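Local coordinates for protein beta-lactamase (Burkholderia cenocepacia, PDB 5E2G) that probably hydrolyses beta-lactams to substituted beta-amino acids, as expected of a class C beta-lactamase, at residues Asp8-Gln13 and Met26-Val31; Pro36-Tyr41 and Asp228-Val233; Lys65-Thr70 and Arg175-Ile180; Ala69-Asp74 and Trp158-Ala163; Gly200-Lys203 and Pro207-Met210. All blocks are in the same frame, centred on the assembly; numbering follows the deposited sequence.

Contact 1: residues Asp8-Gln13 and Met26-Val31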
# COMPACT_ATOMS: atom_id res chain seq x y z
N ASP A 8 22.76 -0.72 -13.66
CA ASP A 8 23.92 -0.52 -12.81
C ASP A 8 23.58 0.36 -11.62
O ASP A 8 24.01 0.09 -10.49
CB ASP A 8 25.07 0.09 -13.60
CG ASP A 8 25.47 -0.75 -14.80
OD1 ASP A 8 25.03 -1.92 -14.88
OD2 ASP A 8 26.23 -0.24 -15.65
N THR A 9 22.81 1.43 -11.86
CA THR A 9 22.42 2.32 -10.77
C THR A 9 21.64 1.56 -9.71
O THR A 9 21.88 1.72 -8.51
CB THR A 9 21.59 3.48 -11.32
OG1 THR A 9 22.34 4.18 -12.32
CG2 THR A 9 21.23 4.43 -10.19
N VAL A 10 20.68 0.73 -10.13
CA VAL A 10 19.91 -0.05 -9.17
C VAL A 10 20.81 -1.04 -8.46
O VAL A 10 20.83 -1.12 -7.22
CB VAL A 10 18.73 -0.75 -9.87
CG1 VAL A 10 18.13 -1.81 -8.97
CG2 VAL A 10 17.67 0.26 -10.26
N THR A 11 21.60 -1.79 -9.23
CA THR A 11 22.42 -2.86 -8.66
C THR A 11 23.32 -2.34 -7.55
O THR A 11 23.48 -3.00 -6.52
CB THR A 11 23.25 -3.52 -9.76
OG1 THR A 11 22.38 -4.00 -10.80
CG2 THR A 11 24.05 -4.68 -9.20
N ARG A 12 23.91 -1.16 -7.74
CA ARG A 12 24.82 -0.62 -6.74
C ARG A 12 24.12 -0.37 -5.41
O ARG A 12 24.79 -0.29 -4.38
CB ARG A 12 25.46 0.67 -7.25
CG ARG A 12 26.32 0.47 -8.48
CD ARG A 12 27.22 1.67 -8.75
NE ARG A 12 27.15 2.08 -10.15
CZ ARG A 12 26.38 3.07 -10.60
NH1 ARG A 12 25.62 3.76 -9.75
NH2 ARG A 12 26.37 3.38 -11.89
N GLN A 13 22.79 -0.25 -5.40
CA GLN A 13 22.05 -0.14 -4.15
C GLN A 13 21.55 -1.49 -3.66
O GLN A 13 21.65 -1.80 -2.47
CB GLN A 13 20.86 0.81 -4.32
CG GLN A 13 21.22 2.18 -4.83
CD GLN A 13 22.09 2.94 -3.85
OE1 GLN A 13 21.87 2.89 -2.64
NE2 GLN A 13 23.09 3.64 -4.38
N MSE A 26 15.01 -10.08 -5.02
CA MSE A 26 14.29 -8.82 -5.11
C MSE A 26 13.86 -8.57 -6.54
O MSE A 26 14.53 -8.98 -7.48
CB MSE A 26 15.15 -7.64 -4.64
CG MSE A 26 15.56 -7.70 -3.20
SE MSE A 26 16.22 -5.97 -2.64
CE MSE A 26 14.56 -4.95 -2.77
N ALA A 27 12.75 -7.88 -6.71
CA ALA A 27 12.33 -7.38 -8.01
C ALA A 27 12.16 -5.88 -7.89
O ALA A 27 11.52 -5.39 -6.95
CB ALA A 27 11.03 -8.05 -8.47
N ILE A 28 12.77 -5.15 -8.82
CA ILE A 28 12.81 -3.69 -8.78
C ILE A 28 12.13 -3.17 -10.04
O ILE A 28 12.53 -3.53 -11.15
CB ILE A 28 14.25 -3.15 -8.71
CG1 ILE A 28 15.10 -3.96 -7.71
CG2 ILE A 28 14.23 -1.67 -8.40
CD1 ILE A 28 14.65 -3.87 -6.27
N GLY A 29 11.13 -2.33 -9.87
CA GLY A 29 10.47 -1.65 -10.98
C GLY A 29 10.84 -0.18 -10.97
O GLY A 29 10.84 0.45 -9.91
N ILE A 30 11.16 0.35 -12.15
CA ILE A 30 11.56 1.74 -12.32
C ILE A 30 10.74 2.36 -13.45
O ILE A 30 10.65 1.78 -14.54
CB ILE A 30 13.07 1.88 -12.63
CG1 ILE A 30 13.93 1.51 -11.42
CG2 ILE A 30 13.39 3.29 -13.11
CD1 ILE A 30 13.79 2.43 -10.25
N VAL A 31 10.16 3.52 -13.19
CA VAL A 31 9.64 4.40 -14.23
C VAL A 31 10.64 5.53 -14.40
O VAL A 31 10.88 6.30 -13.47
CB VAL A 31 8.25 4.96 -13.88
CG1 VAL A 31 7.82 6.00 -14.89
CG2 VAL A 31 7.23 3.85 -13.81
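V10 of helix 3-21 packs on I28 and I30 of strand 25-32 in a buried, wholly apolar helix-on-sheet contact, where the N-terminal helix of the class C beta-lactamase fold lies against one face of the large antiparallel sheet. Two residues apart on an extended strand, I28 and I30 both turn their side chains to the helix, while G29 between them brings none. The forked end of V10 serves both. Its CG1, anti to the backbone N (chi1 167°), lies against both branches of I28, 3.9 Å from CG1 and equally 3.9 Å from CG2. The second methyl, CG2 of V10, turns to the other isoleucine and meets CG1 of I30 at 4.1 Å. In both pairs the side chains lie alongside, running opposite ways, and the atoms that meet across the segments are all carbon. Branching at CB suits I28 and I30 to an extended strand; in V10 the fork at CB gives two short methyls, which let one helix residue touch both isoleucines. The nearest CA atoms across the contact are those of V10 and I28, 8.0 Å apart. Around this patch the interface widens along the same helix, as L6 touches I30, and I14 lies on both M26 and I28. V10 also rests on F39 and Y41 of the next strand, 35-42. Helix 344-357 flanks the contact, with I354 touching I30 and Q13, while A27 and V31 on the reverse of the strand face helix 226-235.

Contact 2: residues Pro36-Tyr41 and Asp228-Val233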
# COMPACT_ATOMS: atom_id res chain seq x y z
N PRO A 36 8.81 2.20 -18.24
CA PRO A 36 8.97 1.20 -17.18
C PRO A 36 10.13 0.25 -17.44
O PRO A 36 10.48 -0.05 -18.58
CB PRO A 36 7.63 0.45 -17.23
CG PRO A 36 7.21 0.57 -18.65
CD PRO A 36 7.67 1.92 -19.11
N TYR A 37 10.71 -0.23 -16.34
CA TYR A 37 11.77 -1.24 -16.36
C TYR A 37 11.61 -2.11 -15.13
O TYR A 37 11.26 -1.61 -14.06
CB TYR A 37 13.18 -0.62 -16.34
CG TYR A 37 13.48 0.36 -17.44
CD1 TYR A 37 14.11 -0.05 -18.61
CD2 TYR A 37 13.14 1.70 -17.31
CE1 TYR A 37 14.39 0.85 -19.62
CE2 TYR A 37 13.41 2.60 -18.32
CZ TYR A 37 14.04 2.17 -19.47
OH TYR A 37 14.31 3.06 -20.48
N VAL A 38 11.88 -3.40 -15.27
CA VAL A 38 11.89 -4.30 -14.13
C VAL A 38 13.21 -5.05 -14.12
O VAL A 38 13.61 -5.62 -15.14
CB VAL A 38 10.71 -5.28 -14.14
CG1 VAL A 38 10.83 -6.27 -12.99
CG2 VAL A 38 9.40 -4.51 -14.04
N PHE A 39 13.88 -5.05 -12.97
CA PHE A 39 15.18 -5.68 -12.79
C PHE A 39 15.06 -6.72 -11.69
O PHE A 39 14.74 -6.38 -10.55
CB PHE A 39 16.24 -4.64 -12.44
CG PHE A 39 16.32 -3.50 -13.42
CD1 PHE A 39 16.76 -3.73 -14.71
CD2 PHE A 39 15.95 -2.23 -13.05
CE1 PHE A 39 16.84 -2.70 -15.62
CE2 PHE A 39 16.02 -1.19 -13.95
CZ PHE A 39 16.47 -1.43 -15.24
N ASP A 40 15.31 -7.99 -12.04
CA ASP A 40 15.16 -9.10 -11.11
C ASP A 40 16.51 -9.50 -10.54
O ASP A 40 17.53 -9.45 -11.24
CB ASP A 40 14.49 -10.30 -11.78
CG ASP A 40 13.01 -10.05 -12.12
OD1 ASP A 40 12.34 -9.30 -11.37
OD2 ASP A 40 12.53 -10.60 -13.13
N TYR A 41 16.52 -9.90 -9.27
CA TYR A 41 17.75 -10.30 -8.59
C TYR A 41 17.52 -11.55 -7.76
O TYR A 41 16.49 -11.67 -7.09
CB TYR A 41 18.28 -9.18 -7.69
CG TYR A 41 18.62 -7.90 -8.41
CD1 TYR A 41 17.65 -6.95 -8.68
CD2 TYR A 41 19.92 -7.64 -8.83
CE1 TYR A 41 17.95 -5.78 -9.35
CE2 TYR A 41 20.23 -6.48 -9.49
CZ TYR A 41 19.25 -5.55 -9.75
OH TYR A 41 19.57 -4.39 -10.42
N ASP A 228 3.41 -5.46 -12.28
CA ASP A 228 2.04 -5.02 -12.02
C ASP A 228 2.01 -3.85 -11.04
O ASP A 228 1.28 -2.87 -11.25
CB ASP A 228 1.20 -6.17 -11.48
CG ASP A 228 0.59 -7.03 -12.58
OD1 ASP A 228 1.02 -6.92 -13.75
OD2 ASP A 228 -0.31 -7.82 -12.27
N LEU A 229 2.79 -3.93 -9.96
CA LEU A 229 2.86 -2.81 -9.03
C LEU A 229 3.41 -1.57 -9.72
O LEU A 229 2.95 -0.45 -9.46
CB LEU A 229 3.73 -3.19 -7.82
CG LEU A 229 3.44 -2.43 -6.53
CD1 LEU A 229 1.94 -2.39 -6.30
CD2 LEU A 229 4.13 -3.10 -5.36
N LEU A 230 4.37 -1.75 -10.62
CA LEU A 230 4.89 -0.63 -11.39
C LEU A 230 3.80 -0.01 -12.25
O LEU A 230 3.72 1.22 -12.36
CB LEU A 230 6.06 -1.09 -12.25
CG LEU A 230 6.89 0.03 -12.87
CD1 LEU A 230 7.42 0.95 -11.76
CD2 LEU A 230 8.03 -0.56 -13.70
N ARG A 231 2.97 -0.84 -12.88
CA ARG A 231 1.90 -0.31 -13.72
C ARG A 231 0.92 0.52 -12.90
O ARG A 231 0.42 1.55 -13.37
CB ARG A 231 1.20 -1.45 -14.45
CG ARG A 231 0.29 -1.00 -15.55
CD ARG A 231 -0.14 -2.16 -16.45
NE ARG A 231 -1.03 -1.69 -17.51
CZ ARG A 231 -0.63 -1.11 -18.63
NH1 ARG A 231 0.66 -0.92 -18.85
NH2 ARG A 231 -1.51 -0.70 -19.54
N PHE A 232 0.66 0.10 -11.66
CA PHE A 232 -0.15 0.89 -10.74
C PHE A 232 0.49 2.25 -10.47
O PHE A 232 -0.18 3.29 -10.50
CB PHE A 232 -0.35 0.09 -9.46
CG PHE A 232 -1.29 0.73 -8.46
CD1 PHE A 232 -2.52 1.23 -8.85
CD2 PHE A 232 -0.96 0.76 -7.12
CE1 PHE A 232 -3.39 1.79 -7.92
CE2 PHE A 232 -1.82 1.33 -6.18
CZ PHE A 232 -3.04 1.84 -6.58
N VAL A 233 1.81 2.27 -10.22
CA VAL A 233 2.53 3.52 -10.04
C VAL A 233 2.38 4.42 -11.26
O VAL A 233 2.17 5.63 -11.14
CB VAL A 233 4.01 3.23 -9.72
CG1 VAL A 233 4.86 4.50 -9.81
CG2 VAL A 233 4.14 2.60 -8.34
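L230 of helix 226-235 reaches P36 and V38 of strand 35-42, the outermost strand at one end of the large sheet, and its CD2 methyl makes nearly all of the contact. The short segments run close to antiparallel, at 152° between their directions, with axes 9.3 Å apart, a gap that L230 spans. Apolar touches come first. With CG anti to the backbone N (chi1 -167°), the leucine stretches out to the strand, and its CD2 comes to 3.7 Å from CB of P36. The proline ring offers a compact apolar surface at the exposed edge of the strand. More loosely, the same CD2 lies 4.2 Å from CG2 of V38, whose branching at CB suits an extended strand. The second kind of touch is methyl against backbone: CD2 of L230 sits 3.4 Å from O of Y37, whose main chain is paired with I30 of the neighbouring strand. The side chain of Y37 itself leaves for the other face, where it meets L6. Leucine suits the site because one flexible branched arm can cover both P36 and V38 while also touching V31 and V335 of the inner strands. Polar groups of the helix are used away from the strand: D228 binds H184 and T185. No hydrogen bond joins the two segments; their contact is van der Waals and in part hydrophobic, with P36 at its solvent side, whereas the edge strand owes its register to backbone pairing.

Contact 3: residues Lys65-Thr70 and Arg175-Ile180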
# COMPACT_ATOMS: atom_id res chain seq x y z
N LYS A 65 -3.20 -1.81 1.00
CA LYS A 65 -4.17 -0.78 1.36
C LYS A 65 -4.23 0.36 0.35
O LYS A 65 -5.24 1.07 0.30
CB LYS A 65 -3.84 -0.23 2.74
CG LYS A 65 -3.53 -1.29 3.79
CD LYS A 65 -2.85 -0.67 5.02
CE LYS A 65 -2.68 -1.69 6.15
NZ LYS A 65 -2.10 -1.07 7.38
N THR A 66 -3.19 0.56 -0.46
CA THR A 66 -3.30 1.58 -1.50
C THR A 66 -4.30 1.17 -2.56
O THR A 66 -4.99 2.03 -3.13
CB THR A 66 -1.94 1.89 -2.13
OG1 THR A 66 -1.42 0.74 -2.80
CG2 THR A 66 -0.95 2.37 -1.08
N LEU A 67 -4.43 -0.14 -2.84
CA LEU A 67 -5.40 -0.59 -3.83
C LEU A 67 -6.81 -0.57 -3.26
O LEU A 67 -7.75 -0.20 -3.96
CB LEU A 67 -5.03 -2.00 -4.31
CG LEU A 67 -3.72 -2.00 -5.11
CD1 LEU A 67 -2.98 -3.32 -4.97
CD2 LEU A 67 -4.01 -1.69 -6.57
N THR A 68 -6.95 -0.95 -1.99
CA THR A 68 -8.23 -0.80 -1.30
C THR A 68 -8.68 0.66 -1.31
O THR A 68 -9.85 0.95 -1.59
CB THR A 68 -8.10 -1.32 0.13
OG1 THR A 68 -7.67 -2.68 0.10
CG2 THR A 68 -9.43 -1.23 0.83
N ALA A 69 -7.77 1.59 -1.00
CA ALA A 69 -8.12 3.01 -1.04
C ALA A 69 -8.59 3.43 -2.42
O ALA A 69 -9.52 4.23 -2.56
CB ALA A 69 -6.92 3.85 -0.60
N THR A 70 -7.95 2.90 -3.47
CA THR A 70 -8.36 3.25 -4.83
C THR A 70 -9.77 2.76 -5.11
O THR A 70 -10.57 3.47 -5.73
CB THR A 70 -7.37 2.65 -5.83
OG1 THR A 70 -6.06 3.14 -5.54
CG2 THR A 70 -7.75 3.03 -7.25
N ARG A 175 -12.58 -6.23 -11.10
CA ARG A 175 -12.87 -4.82 -11.35
C ARG A 175 -11.59 -4.02 -11.34
O ARG A 175 -11.14 -3.56 -12.39
CB ARG A 175 -13.85 -4.29 -10.31
CG ARG A 175 -14.68 -3.10 -10.72
CD ARG A 175 -15.51 -2.48 -9.55
NE ARG A 175 -15.87 -1.08 -9.75
CZ ARG A 175 -16.78 -0.64 -10.61
NH1 ARG A 175 -17.44 -1.50 -11.39
NH2 ARG A 175 -17.03 0.66 -10.71
N LEU A 176 -10.97 -3.84 -10.17
CA LEU A 176 -9.86 -2.91 -10.05
C LEU A 176 -8.64 -3.37 -10.84
O LEU A 176 -8.13 -2.64 -11.70
CB LEU A 176 -9.49 -2.70 -8.58
CG LEU A 176 -8.34 -1.71 -8.36
CD1 LEU A 176 -8.75 -0.32 -8.83
CD2 LEU A 176 -7.87 -1.65 -6.92
N PHE A 177 -8.15 -4.59 -10.56
CA PHE A 177 -6.91 -5.07 -11.17
C PHE A 177 -6.98 -5.08 -12.69
O PHE A 177 -6.07 -4.53 -13.33
CB PHE A 177 -6.56 -6.46 -10.64
CG PHE A 177 -6.33 -6.52 -9.14
CD1 PHE A 177 -6.07 -5.38 -8.40
CD2 PHE A 177 -6.38 -7.74 -8.49
CE1 PHE A 177 -5.86 -5.45 -7.04
CE2 PHE A 177 -6.17 -7.82 -7.13
CZ PHE A 177 -5.91 -6.68 -6.41
N PRO A 178 -8.00 -5.67 -13.34
CA PRO A 178 -8.04 -5.61 -14.81
C PRO A 178 -8.20 -4.21 -15.36
O PRO A 178 -7.79 -3.95 -16.49
CB PRO A 178 -9.24 -6.49 -15.17
CG PRO A 178 -10.06 -6.56 -13.94
CD PRO A 178 -9.10 -6.49 -12.81
N ALA A 179 -8.78 -3.28 -14.60
CA ALA A 179 -8.93 -1.93 -15.11
C ALA A 179 -7.62 -1.16 -15.12
O ALA A 179 -7.50 -0.17 -15.85
CB ALA A 179 -9.94 -1.17 -14.29
N ILE A 180 -6.65 -1.58 -14.30
CA ILE A 180 -5.28 -1.10 -14.40
C ILE A 180 -4.45 -1.98 -15.32
O ILE A 180 -3.30 -1.63 -15.63
CB ILE A 180 -4.59 -1.04 -13.02
CG1 ILE A 180 -5.55 -0.53 -11.95
CG2 ILE A 180 -3.33 -0.17 -13.06
CD1 ILE A 180 -5.44 0.94 -11.71
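L176 points its forked end across the side of helix 64-77, one methyl toward L67 and the other toward T70, while the ring of F177 comes in beside L67. The two short helical segments cross nearly at right angles (95°). At an axis distance of 10.9 Å the gap is bridged by side chains, chiefly L176, which has CG anti to its main-chain N (chi1 -179°) and both methyls carried outward. The L176 and L67 side chains meet at a slant, CD2 of L176 3.9 Å from CB of L67. The backbone is touched too, O of L67 being only 3.3 Å from that same CD2 of L176. The other branch, CD1 of L176, meets CG2 of T70 at 3.8 Å, the side chains crossing at about a right angle. L67 in turn sends CD1 to within 4.1 Å of CE1 of F177, oblique to the ring. Threonine can face this apolar surface because its hydroxyl is occupied within its own helix: OG1 of T70 donates to O of T66 at 2.9 Å. That carbonyl also takes the backbone N of T70, and the two donors approach from opposite faces of its plane. K65 NZ makes weak hydrogen bonds to S62 OG and N150 OD1; with S62 it fits the SxxK pattern, probably of the active site. R175 of helix 168-180 forms a salt bridge with D74, farther along helix 64-77. The interface proper is thus methyl and ring packing, and T70, its hydroxyl already engaged, offers its methyl to L176 at no polar cost.

Contact 4: residues Ala69-Asp74 and Trp158-Ala163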
# COMPACT_ATOMS: atom_id res chain seq x y z
N ALA A 69 -7.77 1.59 -1.00
CA ALA A 69 -8.12 3.01 -1.04
C ALA A 69 -8.59 3.43 -2.42
O ALA A 69 -9.52 4.23 -2.56
CB ALA A 69 -6.92 3.85 -0.60
N THR A 70 -7.95 2.90 -3.47
CA THR A 70 -8.36 3.25 -4.83
C THR A 70 -9.77 2.76 -5.11
O THR A 70 -10.57 3.47 -5.73
CB THR A 70 -7.37 2.65 -5.83
OG1 THR A 70 -6.06 3.14 -5.54
CG2 THR A 70 -7.75 3.03 -7.25
N LEU A 71 -10.09 1.55 -4.65
CA LEU A 71 -11.44 1.02 -4.83
C LEU A 71 -12.47 1.90 -4.12
O LEU A 71 -13.53 2.21 -4.69
CB LEU A 71 -11.51 -0.41 -4.31
CG LEU A 71 -12.83 -1.11 -4.56
CD1 LEU A 71 -12.95 -1.51 -6.02
CD2 LEU A 71 -12.98 -2.31 -3.64
N ALA A 72 -12.18 2.30 -2.88
CA ALA A 72 -13.09 3.16 -2.13
C ALA A 72 -13.24 4.51 -2.80
O ALA A 72 -14.33 5.08 -2.84
CB ALA A 72 -12.59 3.32 -0.69
N SER A 73 -12.14 5.03 -3.34
CA SER A 73 -12.17 6.28 -4.09
C SER A 73 -13.03 6.13 -5.34
O SER A 73 -13.76 7.05 -5.71
CB SER A 73 -10.74 6.68 -4.43
OG SER A 73 -10.67 7.96 -5.01
N ASP A 74 -12.98 4.97 -5.98
CA ASP A 74 -13.81 4.76 -7.15
C ASP A 74 -15.29 4.71 -6.79
O ASP A 74 -16.12 5.34 -7.46
CB ASP A 74 -13.41 3.49 -7.88
CG ASP A 74 -14.14 3.35 -9.18
OD1 ASP A 74 -13.73 4.02 -10.15
OD2 ASP A 74 -15.11 2.56 -9.23
N TRP A 158 -13.91 -3.54 3.69
CA TRP A 158 -15.18 -4.20 3.99
C TRP A 158 -16.35 -3.30 3.65
O TRP A 158 -17.28 -3.71 2.95
CB TRP A 158 -15.22 -4.59 5.47
CG TRP A 158 -15.62 -6.01 5.71
CD1 TRP A 158 -14.96 -7.13 5.29
CD2 TRP A 158 -16.77 -6.48 6.44
NE1 TRP A 158 -15.63 -8.26 5.70
CE2 TRP A 158 -16.74 -7.89 6.41
CE3 TRP A 158 -17.82 -5.84 7.11
CZ2 TRP A 158 -17.71 -8.67 7.03
CZ3 TRP A 158 -18.78 -6.62 7.73
CH2 TRP A 158 -18.72 -8.02 7.68
N LEU A 159 -16.31 -2.06 4.14
CA LEU A 159 -17.44 -1.16 3.99
C LEU A 159 -17.62 -0.69 2.56
O LEU A 159 -18.76 -0.49 2.12
CB LEU A 159 -17.27 0.04 4.93
CG LEU A 159 -17.25 -0.34 6.41
CD1 LEU A 159 -16.69 0.80 7.26
CD2 LEU A 159 -18.64 -0.75 6.89
N THR A 160 -16.52 -0.53 1.82
CA THR A 160 -16.61 -0.21 0.40
C THR A 160 -17.30 -1.33 -0.38
O THR A 160 -18.12 -1.06 -1.27
CB THR A 160 -15.21 0.04 -0.16
OG1 THR A 160 -14.62 1.14 0.53
CG2 THR A 160 -15.27 0.33 -1.66
N ALA A 161 -16.99 -2.58 -0.05
CA ALA A 161 -17.66 -3.70 -0.71
C ALA A 161 -19.14 -3.73 -0.38
O ALA A 161 -19.97 -4.02 -1.25
CB ALA A 161 -16.98 -5.01 -0.31
N LYS A 162 -19.51 -3.44 0.87
CA LYS A 162 -20.92 -3.29 1.22
C LYS A 162 -21.59 -2.25 0.32
O LYS A 162 -22.65 -2.51 -0.27
CB LYS A 162 -21.07 -2.88 2.68
CG LYS A 162 -21.04 -4.01 3.66
CD LYS A 162 -22.34 -4.79 3.65
CE LYS A 162 -22.29 -5.91 4.65
NZ LYS A 162 -23.53 -6.71 4.63
N ALA A 163 -20.98 -1.07 0.21
CA ALA A 163 -21.55 0.00 -0.59
C ALA A 163 -21.61 -0.36 -2.07
O ALA A 163 -22.54 0.05 -2.77
CB ALA A 163 -20.73 1.28 -0.39
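T160 of helix 150-164 lays both branches of its side chain over A72 of helix 64-77, with L71 at its flank. The backbones come unusually close here, the CA atoms of A72 and T160 only 5.5 Å apart, which small residues allow. The hydroxyl lies against the alanine methyl, OG1 of T160 being 3.2 Å from CB of A72. CG2 of T160, the other branch, drops onto the main chain and comes to 3.6 Å from CA of A72. It also meets the leucine: CD2 of L71 lies 4.0 Å from CG2 of T160, the two side chains crossing at a slant. The threonine torsion explains this division. At chi1 -60° CG2 is anti to the backbone N and OG1 lies beside it, where the hydroxyl can turn back along its own helix and hydrogen-bond to O of L156. L71 lies beside T160 and also touches L171 of helix 168-180; a bound thiocyanate, probably from the crystallisation liquor, lies about 4 Å from its side chain. On a different side of helix 64-77, S73 OG hydrogen-bonds to O of A249 and D74 forms a salt bridge with R245. No hydrogen bond joins the two segments. Threonine serves here as a compact residue whose hydroxyl, bonded to L156 O, can lie against an alanine methyl, and the close approach rests on van der Waals contact.

Contact 5: residues Gly200-Lys203 and Pro207-Met210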
# COMPACT_ATOMS: atom_id res chain seq x y z
N GLY A 200 8.68 -16.35 1.37
CA GLY A 200 9.19 -15.36 2.29
C GLY A 200 10.11 -15.96 3.33
O GLY A 200 10.13 -17.17 3.55
N TYR A 201 10.90 -15.11 3.96
CA TYR A 201 11.86 -15.56 4.96
C TYR A 201 11.91 -14.56 6.10
O TYR A 201 12.09 -13.36 5.87
CB TYR A 201 13.24 -15.75 4.33
CG TYR A 201 13.23 -16.88 3.34
CD1 TYR A 201 13.09 -16.64 1.97
CD2 TYR A 201 13.31 -18.20 3.77
CE1 TYR A 201 13.06 -17.69 1.06
CE2 TYR A 201 13.28 -19.25 2.87
CZ TYR A 201 13.15 -18.99 1.52
OH TYR A 201 13.11 -20.04 0.63
N THR A 202 11.74 -15.07 7.31
CA THR A 202 11.78 -14.22 8.49
C THR A 202 13.18 -13.67 8.68
O THR A 202 14.11 -13.99 7.94
CB THR A 202 11.33 -15.01 9.71
OG1 THR A 202 12.22 -16.11 9.92
CG2 THR A 202 9.94 -15.57 9.49
N LYS A 203 13.34 -12.81 9.69
CA LYS A 203 14.65 -12.24 9.98
C LYS A 203 15.66 -13.31 10.38
O LYS A 203 16.87 -13.11 10.23
CB LYS A 203 14.54 -11.19 11.09
CG LYS A 203 13.51 -10.11 10.84
CD LYS A 203 13.44 -9.16 12.03
CE LYS A 203 12.72 -7.87 11.69
NZ LYS A 203 11.30 -8.10 11.29
N PRO A 207 11.59 -20.00 6.58
CA PRO A 207 10.67 -19.71 5.49
C PRO A 207 9.25 -19.54 5.99
O PRO A 207 8.82 -20.19 6.94
CB PRO A 207 10.79 -20.95 4.59
CG PRO A 207 11.15 -22.02 5.53
CD PRO A 207 12.01 -21.40 6.59
N VAL A 208 8.51 -18.67 5.31
CA VAL A 208 7.19 -18.28 5.77
C VAL A 208 6.40 -17.67 4.62
O VAL A 208 6.97 -17.01 3.75
CB VAL A 208 7.30 -17.31 6.97
CG1 VAL A 208 8.02 -16.03 6.56
CG2 VAL A 208 5.95 -17.02 7.55
N ARG A 209 5.10 -17.95 4.59
CA ARG A 209 4.15 -17.15 3.81
C ARG A 209 3.04 -16.73 4.75
O ARG A 209 3.15 -16.89 5.98
CB ARG A 209 3.61 -17.91 2.60
CG ARG A 209 4.57 -18.00 1.43
CD ARG A 209 3.92 -18.66 0.24
NE ARG A 209 4.89 -19.04 -0.79
CZ ARG A 209 5.47 -20.23 -0.87
NH1 ARG A 209 5.17 -21.17 0.02
NH2 ARG A 209 6.33 -20.49 -1.83
N MSE A 210 1.95 -16.24 4.20
CA MSE A 210 0.98 -15.45 4.95
C MSE A 210 -0.03 -16.22 5.80
O MSE A 210 -0.61 -17.21 5.36
CB MSE A 210 0.20 -14.59 3.97
CG MSE A 210 0.43 -13.12 4.09
SE MSE A 210 -0.67 -12.36 2.69
CE MSE A 210 -2.36 -13.21 3.14
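G200 and V208 form the tight end of a small antiparallel hairpin, while exposed P207 and K203 mark the solvent side. The backbone bond from N of V208 to O of G200 measures 2.8 Å, with an N-H...O angle of 151°. Its donor stands well above the carbonyl plane, 51° out of it. The same O of G200 receives a CA-H...O contact from CA of P207 at 3.2 Å. Glycine suits this crowded pair because no side chain presses on O of V208. Next to it, Y201 and P207 share a face: CE2 of Y201 meets CB of P207 at 3.5 Å, oblique to the ring. P207 sits in the non-hydrogen-bonded pair, where no N-H is needed toward the partner strand. V208 lies on the other face, where its CG1 touches CG2 of T202 at 3.5 Å, the side chains crossing at about a right angle. Looser is exposed K203, which stretches to N341. R209 contributes little across the hairpin and is held instead by the carbonyls of A198 and Y197 and by a cation-pi contact with Y197. Around the hairpin, Y201 bonds through OH to N of K46 and through its backbone to G319, while R209 and M210 lie on E59 of strand 58-59.

How the contacts relate
Contacts 1, 3 and 4 lie in the core, whereas contacts 2 and 5 are partly open to solvent. Contacts 1 and 2 concern adjacent strands of one sheet, 25-32 and 35-42, which helices 3-21 and 226-235 pack against; strand pairing, as between I28 O and F39 N, couples them. Contacts 3 and 4 share helix 64-77 and its residues A69 and T70, on the helical side of the molecule. F232 joins the two halves by packing against T66, L67 and T70, and R231 NE reaches O of I180. Apolar packing dominates the four helix contacts; in contacts 3 and 4 threonine hydroxyls turn to their own helices. Contact 5 alone uses a backbone bond between its segments.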